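Local structure of RNA polymerase sigma factor (Bartonella quintana, 5UXX) at residues 13-18 against 56-61; 34-39 against 66-71; 42-47 against 62-67; 91-96 against 105-110; 117-122 against 135-140. The protein probably directs RNA polymerase to particular promoters, acting as a DNA-binding sigma factor of the ECF subfamily. One frame throughout, in Å; residues are numbered along the deposited sequence. Where two conformers were deposited one is given.

Interaction 1: residues 13-18 against 56-61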
# COMPACT_ATOMS: atom_id res chain seq x y z
N LEU A 13 10.33 12.05 0.07
CA LEU A 13 10.89 11.51 1.30
C LEU A 13 9.85 11.42 2.42
O LEU A 13 9.92 10.55 3.28
CB LEU A 13 12.08 12.35 1.76
CG LEU A 13 13.34 12.21 0.89
CD1 LEU A 13 14.34 13.31 1.21
CD2 LEU A 13 13.97 10.84 1.09
N LEU A 14 8.89 12.34 2.40
CA LEU A 14 7.80 12.32 3.38
C LEU A 14 6.85 11.15 3.14
O LEU A 14 6.36 10.53 4.08
CB LEU A 14 7.01 13.63 3.34
CG LEU A 14 7.66 14.89 3.91
CD1 LEU A 14 6.61 15.98 4.07
CD2 LEU A 14 8.34 14.61 5.24
N VAL A 15 6.58 10.86 1.87
CA VAL A 15 5.57 9.88 1.49
C VAL A 15 6.17 8.48 1.37
O VAL A 15 5.48 7.47 1.53
CB VAL A 15 4.89 10.28 0.16
CG1 VAL A 15 3.80 9.29 -0.22
CG2 VAL A 15 4.32 11.68 0.26
N LEU A 16 7.48 8.43 1.10
CA LEU A 16 8.18 7.18 0.81
C LEU A 16 7.97 6.05 1.84
O LEU A 16 7.78 4.90 1.44
CB LEU A 16 9.67 7.46 0.63
CG LEU A 16 10.45 6.47 -0.24
CD1 LEU A 16 9.60 6.02 -1.42
CD2 LEU A 16 11.75 7.10 -0.73
N PRO A 17 8.02 6.36 3.15
CA PRO A 17 7.77 5.27 4.10
C PRO A 17 6.36 4.68 4.01
O PRO A 17 6.21 3.46 4.10
CB PRO A 17 7.98 5.94 5.47
CG PRO A 17 8.87 7.09 5.19
CD PRO A 17 8.45 7.59 3.85
N ALA A 18 5.36 5.53 3.84
CA ALA A 18 3.98 5.07 3.72
C ALA A 18 3.78 4.35 2.39
O ALA A 18 3.00 3.39 2.31
CB ALA A 18 3.02 6.24 3.84
N ASN A 56 -3.85 15.90 -4.25
CA ASN A 56 -3.23 15.01 -3.28
C ASN A 56 -2.05 14.26 -3.88
O ASN A 56 -2.22 13.39 -4.73
CB ASN A 56 -4.26 14.02 -2.73
CG ASN A 56 -3.80 13.34 -1.46
OD1 ASN A 56 -2.66 12.89 -1.36
ND2 ASN A 56 -4.69 13.25 -0.48
N LEU A 57 -0.84 14.61 -3.43
CA LEU A 57 0.37 13.99 -3.94
C LEU A 57 0.47 12.53 -3.51
O LEU A 57 0.90 11.67 -4.29
CB LEU A 57 1.61 14.75 -3.47
CG LEU A 57 2.95 14.18 -3.93
CD1 LEU A 57 3.06 14.22 -5.45
CD2 LEU A 57 4.10 14.94 -3.29
N LYS A 58 0.08 12.25 -2.28
CA LYS A 58 0.12 10.89 -1.75
C LYS A 58 -0.79 9.98 -2.56
O LYS A 58 -0.42 8.86 -2.90
CB LYS A 58 -0.29 10.88 -0.27
CG LYS A 58 0.02 9.57 0.45
CD LYS A 58 -0.52 9.59 1.87
CE LYS A 58 0.01 10.78 2.65
NZ LYS A 58 -0.66 10.91 3.98
N ALA A 59 -1.99 10.47 -2.87
CA ALA A 59 -2.94 9.71 -3.67
C ALA A 59 -2.41 9.51 -5.09
O ALA A 59 -2.64 8.46 -5.71
CB ALA A 59 -4.29 10.41 -3.70
N TRP A 60 -1.72 10.52 -5.60
CA TRP A 60 -1.12 10.45 -6.93
C TRP A 60 -0.04 9.37 -6.98
O TRP A 60 0.04 8.60 -7.94
CB TRP A 60 -0.52 11.81 -7.31
CG TRP A 60 0.01 11.88 -8.71
CD1 TRP A 60 -0.72 11.97 -9.86
CD2 TRP A 60 1.38 11.89 -9.11
NE1 TRP A 60 0.11 12.02 -10.95
CE2 TRP A 60 1.41 11.97 -10.52
CE3 TRP A 60 2.60 11.83 -8.41
CZ2 TRP A 60 2.60 12.00 -11.24
CZ3 TRP A 60 3.78 11.85 -9.14
CH2 TRP A 60 3.77 11.94 -10.53
N LEU A 61 0.78 9.32 -5.93
CA LEU A 61 1.86 8.34 -5.84
C LEU A 61 1.33 6.93 -5.64
O LEU A 61 1.81 5.98 -6.25
CB LEU A 61 2.82 8.72 -4.71
CG LEU A 61 3.65 9.98 -4.94
CD1 LEU A 61 4.38 10.39 -3.67
CD2 LEU A 61 4.63 9.76 -6.08
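Val-15 of helix 7-26 meets Lys-58 and Leu-61 at the start of helix 57-81, and apolar touches carry the contact. The CG1 methyl of Val-15 does most of the work: it lies 3.7 Å from CD1 of Leu-61 and 3.8 Å from CG of Lys-58, so one methyl reaches both side chains at a slant. The CG2 methyl of Val-15 stands a little farther off, 4.1 Å from CD1 of Leu-61. With chi1 at -178°, CG1 is the branch set opposite the backbone N, and it is this branch that projects to the neighbouring helix. The backbones come close here, with the CA atoms of Val-15 and Lys-58 6.4 Å apart. Lys-58 offers only its aliphatic root to Val-15; farther out, its chain bends at chi3 and carries NZ away from the valine. Leu-61 also rests on Leu-12 of helix 7-26 and on Ala-44 of helix 33-46.

The polar part stays within segment 56-61, since no hydrogen bond crosses. Asn-56 is the N-cap of helix 57-81: its OD1 accepts from Ala-59 N at 2.9 Å, with a fairly straight N-H...O angle of 162°, although the donor stands well above the carbonyl plane. This bond ties down the helical turn that presents Lys-58.

The capped first turns of helix 57-81 thus pack on helix 7-26 within the all-helical sigma-70 region 2 domain.

Interaction 2: residues 34-39 against 66-71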
# COMPACT_ATOMS: atom_id res chain seq x y z
N GLU A 34 9.60 -4.61 -2.61
CA GLU A 34 10.60 -3.55 -2.55
C GLU A 34 10.94 -3.01 -3.94
O GLU A 34 11.22 -1.82 -4.10
CB GLU A 34 11.87 -4.08 -1.87
CG GLU A 34 11.82 -4.12 -0.35
CD GLU A 34 11.79 -2.76 0.32
OE1 GLU A 34 11.85 -1.73 -0.39
OE2 GLU A 34 11.72 -2.72 1.56
N ASP A 35 10.90 -3.88 -4.94
CA ASP A 35 11.10 -3.48 -6.33
C ASP A 35 9.93 -2.64 -6.85
O ASP A 35 10.11 -1.77 -7.70
CB ASP A 35 11.30 -4.70 -7.23
CG ASP A 35 12.65 -5.36 -7.02
OD1 ASP A 35 13.55 -4.70 -6.45
OD2 ASP A 35 12.81 -6.53 -7.43
N LEU A 36 8.74 -2.93 -6.33
CA LEU A 36 7.53 -2.21 -6.70
C LEU A 36 7.64 -0.73 -6.34
O LEU A 36 7.23 0.14 -7.11
CB LEU A 36 6.32 -2.83 -6.01
CG LEU A 36 4.94 -2.34 -6.44
CD1 LEU A 36 4.74 -2.50 -7.93
CD2 LEU A 36 3.86 -3.08 -5.66
N VAL A 37 8.21 -0.45 -5.17
CA VAL A 37 8.42 0.92 -4.73
C VAL A 37 9.44 1.62 -5.63
O VAL A 37 9.25 2.77 -6.02
CB VAL A 37 8.91 0.97 -3.27
CG1 VAL A 37 9.16 2.41 -2.84
CG2 VAL A 37 7.91 0.31 -2.35
N GLN A 38 10.52 0.91 -5.94
CA GLN A 38 11.57 1.42 -6.81
C GLN A 38 11.02 1.85 -8.17
O GLN A 38 11.32 2.94 -8.65
CB GLN A 38 12.67 0.37 -6.99
CG GLN A 38 13.97 0.92 -7.54
CD GLN A 38 15.11 -0.08 -7.45
OE1 GLN A 38 15.81 -0.14 -6.44
NE2 GLN A 38 15.30 -0.86 -8.50
N ASP A 39 10.22 0.98 -8.78
CA ASP A 39 9.63 1.27 -10.08
C ASP A 39 8.68 2.47 -10.00
O ASP A 39 8.59 3.26 -10.93
CB ASP A 39 8.88 0.05 -10.62
CG ASP A 39 9.81 -1.10 -10.95
OD1 ASP A 39 11.03 -0.86 -11.12
OD2 ASP A 39 9.33 -2.25 -11.04
N ARG A 66 -0.17 1.32 -7.20
CA ARG A 66 -1.31 0.41 -7.34
C ARG A 66 -1.43 -0.15 -8.75
O ARG A 66 -1.60 -1.35 -8.95
CB ARG A 66 -2.61 1.11 -6.95
CG ARG A 66 -3.84 0.44 -7.53
CD ARG A 66 -4.98 1.42 -7.74
NE ARG A 66 -5.94 0.91 -8.71
CZ ARG A 66 -6.97 0.12 -8.41
NH1 ARG A 66 -7.19 -0.25 -7.16
NH2 ARG A 66 -7.79 -0.29 -9.37
N ASN A 67 -1.33 0.74 -9.74
CA ASN A 67 -1.52 0.34 -11.13
C ASN A 67 -0.36 -0.49 -11.64
O ASN A 67 -0.55 -1.41 -12.44
CB ASN A 67 -1.71 1.58 -12.01
CG ASN A 67 -3.08 2.22 -11.83
OD1 ASN A 67 -4.05 1.54 -11.51
ND2 ASN A 67 -3.15 3.53 -12.04
N GLU A 68 0.84 -0.18 -11.17
CA GLU A 68 2.02 -0.96 -11.53
C GLU A 68 1.93 -2.35 -10.92
O GLU A 68 2.34 -3.33 -11.54
CB GLU A 68 3.30 -0.25 -11.08
CG GLU A 68 4.57 -1.05 -11.30
CD GLU A 68 4.85 -1.34 -12.76
OE1 GLU A 68 4.31 -0.63 -13.63
OE2 GLU A 68 5.62 -2.28 -13.04
N PHE A 69 1.39 -2.43 -9.71
CA PHE A 69 1.26 -3.70 -9.01
C PHE A 69 0.31 -4.65 -9.73
O PHE A 69 0.64 -5.82 -9.95
CB PHE A 69 0.77 -3.48 -7.57
CG PHE A 69 0.30 -4.73 -6.89
CD1 PHE A 69 1.21 -5.69 -6.47
CD2 PHE A 69 -1.05 -4.95 -6.68
CE1 PHE A 69 0.77 -6.85 -5.84
CE2 PHE A 69 -1.49 -6.11 -6.06
CZ PHE A 69 -0.58 -7.06 -5.64
N TYR A 70 -0.86 -4.15 -10.10
CA TYR A 70 -1.85 -4.97 -10.80
C TYR A 70 -1.35 -5.34 -12.19
O TYR A 70 -1.70 -6.39 -12.73
CB TYR A 70 -3.20 -4.25 -10.89
CG TYR A 70 -3.93 -4.17 -9.57
CD1 TYR A 70 -4.35 -5.33 -8.92
CD2 TYR A 70 -4.20 -2.95 -8.97
CE1 TYR A 70 -5.02 -5.27 -7.71
CE2 TYR A 70 -4.87 -2.88 -7.76
CZ TYR A 70 -5.28 -4.04 -7.14
OH TYR A 70 -5.94 -3.97 -5.94
N SER A 71 -0.52 -4.47 -12.76
CA SER A 71 0.11 -4.74 -14.05
C SER A 71 1.06 -5.94 -13.93
O SER A 71 1.12 -6.79 -14.82
CB SER A 71 0.86 -3.51 -14.56
OG SER A 71 1.58 -3.80 -15.74
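Leu-36 of helix 33-46 turns both its methyls onto Glu-68 and Phe-69 of helix 57-81. Both helices belong to the helical sigma-70 region 2 domain; the axes of segments 34-39 and 66-71 approach to 9.9 Å, with 127° between the N-to-C directions.

The tight part centres on the buried Leu-36 and Phe-69. CD2 of Leu-36 lies 3.7 Å from Phe-69 CB and 3.8 Å from Phe-69 CD1, coming to the ring at a slant. The other methyl, CD1, sits 3.7 Å from CG of Glu-68, whose chain runs past the leucine in the opposite direction. Because chi1 of Leu-36 is -171°, the forked end reaches across even though CB starts off to one flank. Ala-23 and Leu-65 touch the same leucine, and Leu-26 packs on Phe-69.

The looser side, formed by the partly exposed Asp-39 and Glu-68, is polar. There Asp-39 OD2 and Glu-68 OE2 stand 4.2 Å apart, two like charges with no hydrogen bond between them, which may raise the proton affinity of one or the other. A long, weak ion pair from Lys-43 to Glu-68 could offset this in part.

Back on the tight side, CD1 of Leu-36 also comes to 3.8 Å from the backbone N of Phe-69.

Interaction 3: residues 42-47 against 62-67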
# COMPACT_ATOMS: atom_id res chain seq x y z
N MSE A 42 10.66 5.74 -9.91
CA MSE A 42 11.20 6.08 -11.23
C MSE A 42 10.13 6.64 -12.15
O MSE A 42 10.39 7.59 -12.90
CB MSE A 42 11.86 4.85 -11.87
CG MSE A 42 13.30 4.63 -11.43
SE MSE A 42 14.12 3.07 -12.25
CE MSE A 42 13.08 1.68 -11.38
N LYS A 43 8.93 6.07 -12.09
CA LYS A 43 7.82 6.54 -12.92
C LYS A 43 7.31 7.90 -12.45
O LYS A 43 6.97 8.76 -13.25
CB LYS A 43 6.68 5.52 -12.93
CG LYS A 43 7.04 4.21 -13.60
CD LYS A 43 5.86 3.24 -13.59
CE LYS A 43 6.27 1.87 -14.09
NZ LYS A 43 6.75 1.90 -15.49
N ALA A 44 7.25 8.07 -11.13
CA ALA A 44 6.76 9.31 -10.55
C ALA A 44 7.70 10.47 -10.85
O ALA A 44 7.26 11.60 -11.09
CB ALA A 44 6.58 9.16 -9.05
N TRP A 45 9.00 10.19 -10.85
CA TRP A 45 9.99 11.22 -11.16
C TRP A 45 9.87 11.68 -12.61
O TRP A 45 10.03 12.86 -12.91
CB TRP A 45 11.40 10.70 -10.89
CG TRP A 45 12.43 11.79 -10.89
CD1 TRP A 45 13.12 12.25 -11.98
CD2 TRP A 45 12.88 12.56 -9.77
NE1 TRP A 45 13.98 13.26 -11.59
CE2 TRP A 45 13.84 13.47 -10.24
CE3 TRP A 45 12.55 12.56 -8.41
CZ2 TRP A 45 14.49 14.37 -9.41
CZ3 TRP A 45 13.20 13.46 -7.58
CH2 TRP A 45 14.15 14.36 -8.08
N ALA A 46 9.59 10.74 -13.50
CA ALA A 46 9.44 11.06 -14.91
C ALA A 46 8.14 11.82 -15.19
O ALA A 46 8.09 12.70 -16.04
CB ALA A 46 9.50 9.79 -15.75
N LYS A 47 7.08 11.47 -14.45
CA LYS A 47 5.78 12.09 -14.66
C LYS A 47 5.48 13.22 -13.68
O LYS A 47 4.34 13.69 -13.59
CB LYS A 47 4.68 11.03 -14.55
CG LYS A 47 4.84 9.84 -15.47
CD LYS A 47 3.96 8.68 -15.03
CE LYS A 47 2.50 8.93 -15.37
NZ LYS A 47 1.58 8.05 -14.59
N PHE A 62 0.33 6.80 -4.76
CA PHE A 62 -0.28 5.50 -4.48
C PHE A 62 -0.96 4.92 -5.72
O PHE A 62 -0.96 3.71 -5.92
CB PHE A 62 -1.29 5.62 -3.34
CG PHE A 62 -0.68 5.50 -1.97
CD1 PHE A 62 0.44 6.23 -1.61
CD2 PHE A 62 -1.24 4.65 -1.03
CE1 PHE A 62 1.00 6.11 -0.35
CE2 PHE A 62 -0.69 4.53 0.24
CZ PHE A 62 0.43 5.26 0.57
N THR A 63 -1.53 5.80 -6.54
CA THR A 63 -2.18 5.39 -7.78
C THR A 63 -1.18 4.74 -8.73
O THR A 63 -1.47 3.72 -9.36
CB THR A 63 -2.85 6.58 -8.48
OG1 THR A 63 -3.78 7.21 -7.59
CG2 THR A 63 -3.59 6.12 -9.73
N ILE A 64 0.01 5.34 -8.84
CA ILE A 64 1.06 4.80 -9.70
C ILE A 64 1.51 3.42 -9.23
O ILE A 64 1.64 2.50 -10.04
CB ILE A 64 2.28 5.74 -9.75
CG1 ILE A 64 1.89 7.08 -10.39
CG2 ILE A 64 3.43 5.09 -10.51
CD1 ILE A 64 3.01 8.10 -10.38
N LEU A 65 1.72 3.28 -7.93
CA LEU A 65 2.15 2.01 -7.35
C LEU A 65 1.07 0.94 -7.50
O LEU A 65 1.35 -0.19 -7.88
CB LEU A 65 2.53 2.17 -5.88
CG LEU A 65 3.25 0.99 -5.21
CD1 LEU A 65 4.29 1.49 -4.22
CD2 LEU A 65 2.27 0.06 -4.52
N ARG A 66 -0.17 1.32 -7.20
CA ARG A 66 -1.31 0.41 -7.34
C ARG A 66 -1.43 -0.15 -8.75
O ARG A 66 -1.60 -1.35 -8.95
CB ARG A 66 -2.61 1.11 -6.95
CG ARG A 66 -3.84 0.44 -7.53
CD ARG A 66 -4.98 1.42 -7.74
NE ARG A 66 -5.94 0.91 -8.71
CZ ARG A 66 -6.97 0.12 -8.41
NH1 ARG A 66 -7.19 -0.25 -7.16
NH2 ARG A 66 -7.79 -0.29 -9.37
N ASN A 67 -1.33 0.74 -9.74
CA ASN A 67 -1.52 0.34 -11.13
C ASN A 67 -0.36 -0.49 -11.64
O ASN A 67 -0.55 -1.41 -12.44
CB ASN A 67 -1.71 1.58 -12.01
CG ASN A 67 -3.08 2.22 -11.83
OD1 ASN A 67 -4.05 1.54 -11.51
ND2 ASN A 67 -3.15 3.53 -12.04
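Ile-64 reaches out from helix 57-81 and fits both its branches against Lys-43 and Ala-44, with the end of Lys-47 farther off. Its first torsion, chi1 -64°, puts CG2 opposite the backbone N and leaves CG1 beside that N, so the two branches part toward different neighbours. The longer one stays stretched (chi2 175°) and lays CD1 against Ala-44, 3.9 Å from its CA and 4.0 Å from its CB. The small alanine side chain lets the methyl come down almost onto the helix backbone. The shorter branch, CG2, sits 4.1 Å from CB of Lys-43.

This is where helix 33-46 of the sigma-70 region 2 domain, near its C-terminal end, lies beside the first third of helix 57-81. Trp-60 and Leu-61, from the preceding turn of helix 57-81, pack on Ala-44 as well, while Thr-40, one turn back in helix 33-46, also touches Ile-64.

The two lysines behave differently. Lys-43 gives Ile-64 only its root, and the chain then leads its ammonium end away from the isoleucine. Lys-47, the first residue to leave the helical conformation, bends at chi3 (75°) and brings its amino end, and little else, toward Ile-64, NZ a loose 4.3 Å from CG1. Its backbone N still donates to Lys-43 O at 3.0 Å, and its carbonyl accepts from Ser-50 OG.

Interaction 4: residues 91-96 against 105-110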
# COMPACT_ATOMS: atom_id res chain seq x y z
N VAL A 91 4.55 -14.95 2.66
CA VAL A 91 4.53 -13.92 3.69
C VAL A 91 5.79 -14.01 4.55
O VAL A 91 6.08 -15.06 5.13
CB VAL A 91 3.29 -14.04 4.60
CG1 VAL A 91 3.38 -13.05 5.75
CG2 VAL A 91 2.02 -13.81 3.79
N ALA A 92 6.54 -12.92 4.63
CA ALA A 92 7.76 -12.88 5.42
C ALA A 92 7.99 -11.49 6.02
O ALA A 92 8.64 -10.64 5.41
CB ALA A 92 8.95 -13.30 4.58
N ILE A 93 7.45 -11.27 7.21
CA ILE A 93 7.59 -9.99 7.89
C ILE A 93 8.26 -10.16 9.26
O ILE A 93 7.81 -10.96 10.08
CB ILE A 93 6.24 -9.29 8.08
CG1 ILE A 93 5.54 -9.11 6.73
CG2 ILE A 93 6.42 -7.94 8.76
CD1 ILE A 93 4.19 -8.44 6.83
N HIS A 94 9.34 -9.41 9.48
CA HIS A 94 10.02 -9.40 10.77
C HIS A 94 9.07 -8.97 11.87
O HIS A 94 8.28 -8.03 11.69
CB HIS A 94 11.24 -8.47 10.72
CG HIS A 94 12.13 -8.57 11.91
ND1 HIS A 94 11.77 -8.09 13.15
CD2 HIS A 94 13.37 -9.11 12.06
CE1 HIS A 94 12.75 -8.31 14.01
NE2 HIS A 94 13.73 -8.93 13.37
N PRO A 95 9.12 -9.66 13.03
CA PRO A 95 8.29 -9.37 14.20
C PRO A 95 8.27 -7.89 14.57
O PRO A 95 9.24 -7.18 14.31
CB PRO A 95 8.95 -10.20 15.31
CG PRO A 95 9.55 -11.35 14.59
CD PRO A 95 9.94 -10.87 13.22
N ALA A 96 7.17 -7.45 15.17
CA ALA A 96 6.99 -6.05 15.56
C ALA A 96 8.15 -5.54 16.41
O ALA A 96 8.52 -6.17 17.40
CB ALA A 96 5.68 -5.87 16.29
N ASP A 105 0.91 -12.78 11.13
CA ASP A 105 -0.47 -13.25 11.21
C ASP A 105 -1.43 -12.25 10.57
O ASP A 105 -2.36 -12.64 9.86
CB ASP A 105 -0.87 -13.50 12.66
CG ASP A 105 -2.28 -14.05 12.80
OD1 ASP A 105 -2.49 -15.23 12.44
OD2 ASP A 105 -3.16 -13.31 13.26
N PHE A 106 -1.20 -10.96 10.82
CA PHE A 106 -2.05 -9.91 10.27
C PHE A 106 -1.97 -9.87 8.75
O PHE A 106 -2.99 -9.70 8.07
CB PHE A 106 -1.66 -8.55 10.85
CG PHE A 106 -2.66 -7.46 10.57
CD1 PHE A 106 -3.72 -7.23 11.44
CD2 PHE A 106 -2.54 -6.66 9.45
CE1 PHE A 106 -4.64 -6.23 11.18
CE2 PHE A 106 -3.46 -5.66 9.19
CZ PHE A 106 -4.51 -5.45 10.06
N LYS A 107 -0.76 -10.02 8.22
CA LYS A 107 -0.55 -10.03 6.77
C LYS A 107 -1.24 -11.23 6.13
O LYS A 107 -1.84 -11.12 5.06
CB LYS A 107 0.94 -10.04 6.45
CG LYS A 107 1.28 -10.16 4.97
CD LYS A 107 0.60 -9.09 4.14
CE LYS A 107 1.00 -9.20 2.67
NZ LYS A 107 0.09 -8.45 1.77
N LYS A 108 -1.15 -12.38 6.80
CA LYS A 108 -1.83 -13.59 6.34
C LYS A 108 -3.34 -13.39 6.32
O LYS A 108 -4.03 -13.91 5.45
CB LYS A 108 -1.46 -14.78 7.23
CG LYS A 108 -0.03 -15.27 7.04
CD LYS A 108 0.42 -16.17 8.18
CE LYS A 108 -0.55 -17.32 8.39
NZ LYS A 108 -0.05 -18.26 9.43
N ALA A 109 -3.85 -12.63 7.29
CA ALA A 109 -5.27 -12.31 7.35
C ALA A 109 -5.67 -11.40 6.19
O ALA A 109 -6.72 -11.59 5.57
CB ALA A 109 -5.61 -11.66 8.68
N LEU A 110 -4.83 -10.42 5.90
CA LEU A 110 -5.04 -9.51 4.77
C LEU A 110 -5.10 -10.28 3.46
O LEU A 110 -5.89 -9.94 2.57
CB LEU A 110 -3.93 -8.46 4.71
CG LEU A 110 -3.95 -7.35 5.75
CD1 LEU A 110 -2.70 -6.49 5.64
CD2 LEU A 110 -5.20 -6.49 5.59
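Val-91 and Ile-93 meet Lys-107 through well-staggered chains: Val-91 has CG1 set opposite its backbone N (chi1 174°), Ile-93 is fully stretched to CD1 (chi2 180°), and Lys-107 turns sharply at chi2 (55°). Here the loop that follows helix 57-81 is laid over helix 103-112, the first helix of sigma-70 region 4.

The loop is nearly extended, so Val-91 and Ile-93 face the helix while Ala-92 between them points away. Ile-93 CD1 comes to 3.6 Å from Lys-107 CB, the isoleucine crossing the lysine at about a right angle. Val-91 CG1 lies 3.7 Å from Lys-107 CG, so the aliphatic base of the lysine is packed by both residues. Gln-104 fastens the same piece of loop, bonding to Val-91 O and Ile-93 N.

Beyond its bend, Lys-107 leads NZ away from the loop to the carbonyls of Ser-25 and Ser-27 and to Asn-111 OD1. These three hydrogen bonds, with a weak fourth to Ile-24 O, grip the ammonium group of this buried lysine, which probably keeps it charged.

At the outer margin the touch is lighter: CG2 of Val-91 lies 4.1 Å from CG of Lys-108, the two side chains crossing almost squarely.

Interaction 5: residues 117-122 against 135-140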
# COMPACT_ATOMS: atom_id res chain seq x y z
N GLN A 117 -10.98 -5.87 -1.46
CA GLN A 117 -11.19 -5.64 -0.04
C GLN A 117 -9.89 -5.27 0.66
O GLN A 117 -9.86 -4.37 1.50
CB GLN A 117 -11.79 -6.88 0.63
CG GLN A 117 -13.26 -7.11 0.38
CD GLN A 117 -13.71 -8.49 0.80
OE1 GLN A 117 -14.89 -8.82 0.75
NE2 GLN A 117 -12.75 -9.31 1.23
N ARG A 118 -8.82 -5.99 0.32
CA ARG A 118 -7.52 -5.76 0.93
C ARG A 118 -7.02 -4.34 0.68
O ARG A 118 -6.57 -3.67 1.60
CB ARG A 118 -6.51 -6.78 0.40
CG ARG A 118 -5.08 -6.56 0.89
CD ARG A 118 -4.22 -7.81 0.70
NE ARG A 118 -4.19 -8.26 -0.68
CZ ARG A 118 -4.87 -9.32 -1.14
NH1 ARG A 118 -5.63 -10.03 -0.32
NH2 ARG A 118 -4.78 -9.66 -2.42
N GLU A 119 -7.10 -3.89 -0.57
CA GLU A 119 -6.65 -2.55 -0.92
C GLU A 119 -7.50 -1.47 -0.27
O GLU A 119 -6.98 -0.48 0.24
CB GLU A 119 -6.65 -2.37 -2.44
CG GLU A 119 -6.24 -0.97 -2.86
CD GLU A 119 -6.12 -0.84 -4.36
OE1 GLU A 119 -6.71 -1.66 -5.09
OE2 GLU A 119 -5.43 0.10 -4.82
N ALA A 120 -8.82 -1.66 -0.29
CA ALA A 120 -9.75 -0.68 0.26
C ALA A 120 -9.52 -0.46 1.76
O ALA A 120 -9.49 0.68 2.22
CB ALA A 120 -11.19 -1.12 0.01
N ILE A 121 -9.37 -1.55 2.51
CA ILE A 121 -9.22 -1.45 3.96
C ILE A 121 -7.85 -0.87 4.33
O ILE A 121 -7.69 -0.26 5.38
CB ILE A 121 -9.43 -2.82 4.65
CG1 ILE A 121 -9.62 -2.64 6.16
CG2 ILE A 121 -8.28 -3.78 4.35
CD1 ILE A 121 -10.85 -1.84 6.52
N ILE A 122 -6.87 -1.06 3.45
CA ILE A 122 -5.55 -0.48 3.66
C ILE A 122 -5.57 1.02 3.39
O ILE A 122 -5.06 1.82 4.17
CB ILE A 122 -4.48 -1.15 2.77
CG1 ILE A 122 -4.19 -2.57 3.27
CG2 ILE A 122 -3.19 -0.34 2.78
CD1 ILE A 122 -3.74 -2.63 4.71
N ALA A 135 -11.62 6.22 -3.57
CA ALA A 135 -12.43 5.87 -4.72
C ALA A 135 -11.73 6.27 -6.02
O ALA A 135 -11.76 5.53 -7.00
CB ALA A 135 -13.80 6.53 -4.63
N ALA A 136 -11.10 7.44 -6.01
CA ALA A 136 -10.36 7.93 -7.16
C ALA A 136 -9.17 7.03 -7.47
O ALA A 136 -8.88 6.75 -8.63
CB ALA A 136 -9.90 9.36 -6.93
N ILE A 137 -8.49 6.59 -6.42
CA ILE A 137 -7.34 5.69 -6.57
C ILE A 137 -7.75 4.37 -7.20
O ILE A 137 -7.09 3.88 -8.12
CB ILE A 137 -6.66 5.42 -5.21
CG1 ILE A 137 -6.03 6.70 -4.66
CG2 ILE A 137 -5.61 4.33 -5.33
CD1 ILE A 137 -5.49 6.57 -3.25
N CYS A 138 -8.84 3.79 -6.72
CA CYS A 138 -9.29 2.49 -7.19
C CYS A 138 -10.15 2.60 -8.46
O CYS A 138 -10.50 1.59 -9.06
CB CYS A 138 -10.08 1.77 -6.10
SG CYS A 138 -9.12 1.41 -4.62
N GLY A 139 -10.47 3.83 -8.85
CA GLY A 139 -11.27 4.06 -10.04
C GLY A 139 -12.68 3.51 -9.91
O GLY A 139 -13.22 2.93 -10.86
N CYS A 140 -13.28 3.70 -8.74
CA CYS A 140 -14.65 3.24 -8.50
C CYS A 140 -15.46 4.29 -7.77
O CYS A 140 -14.96 5.37 -7.45
CB CYS A 140 -14.64 1.93 -7.71
SG CYS A 140 -13.99 2.08 -6.03
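A thiol perched over a buried carboxylate is the odd feature here: SG of Cys-138 lies almost directly above the carbon of the Glu-119 carboxylate, 3.8 Å from CD. It is 3.9 Å from OE1 and 3.9 Å from OE2, so the sulfur addresses the flat group from its face and favours neither oxygen. No hydrogen bond joins the two residues.

The extended glutamate makes this possible. With CG opposite the backbone N (chi1 177°), it carries the carboxylate from helix 115-125 to the end of helix 131-138. Beside it, the CG2 methyl of Ile-137 lies 4.3 Å from Glu-119 OE2. The charge is met from elsewhere: OE1 makes a salt bridge with Arg-66 NH1 and a hydrogen bond with Tyr-70 OH, both from helix 57-81.

Just past Cys-138 the helix stops in a Schellman motif. Gly-139, at a phi of 65°, is its C-prime residue; Cys-140 N reaches Ala-135 O at 2.9 Å, while the bond from Gly-139 N to Ala-136 O is weak. The turn leads on to helix 142-159, consistent with the helix-turn-helix of sigma-70 region 4. Around the contact, Phe-22 and Leu-26 of helix 7-26 pack on Glu-119, Arg-66 of helix 57-81 lies against Ile-137 and Cys-138, and Arg-148 of helix 142-159 touches Ala-120.

Interactions 1, 2 and 3 all use helix 57-81, and their centres lie 8 to 14 Å apart within sigma-70 region 2. Interaction 1 joins that helix to helix 7-26, interactions 2 and 3 to helix 33-46, and the segments of interaction 1 alternate along the chain with those of the other two. Interaction 4 follows, its loop leading into region 4, about 26 Å from interaction 3 between centres. Interaction 5, within region 4, closes last along the chain; it touches interaction 4 and, about 16 Å away between centres, each of the first three. Its touches to the region 2 contacts hold regions 2 and 4 together as one compact unit in this structure.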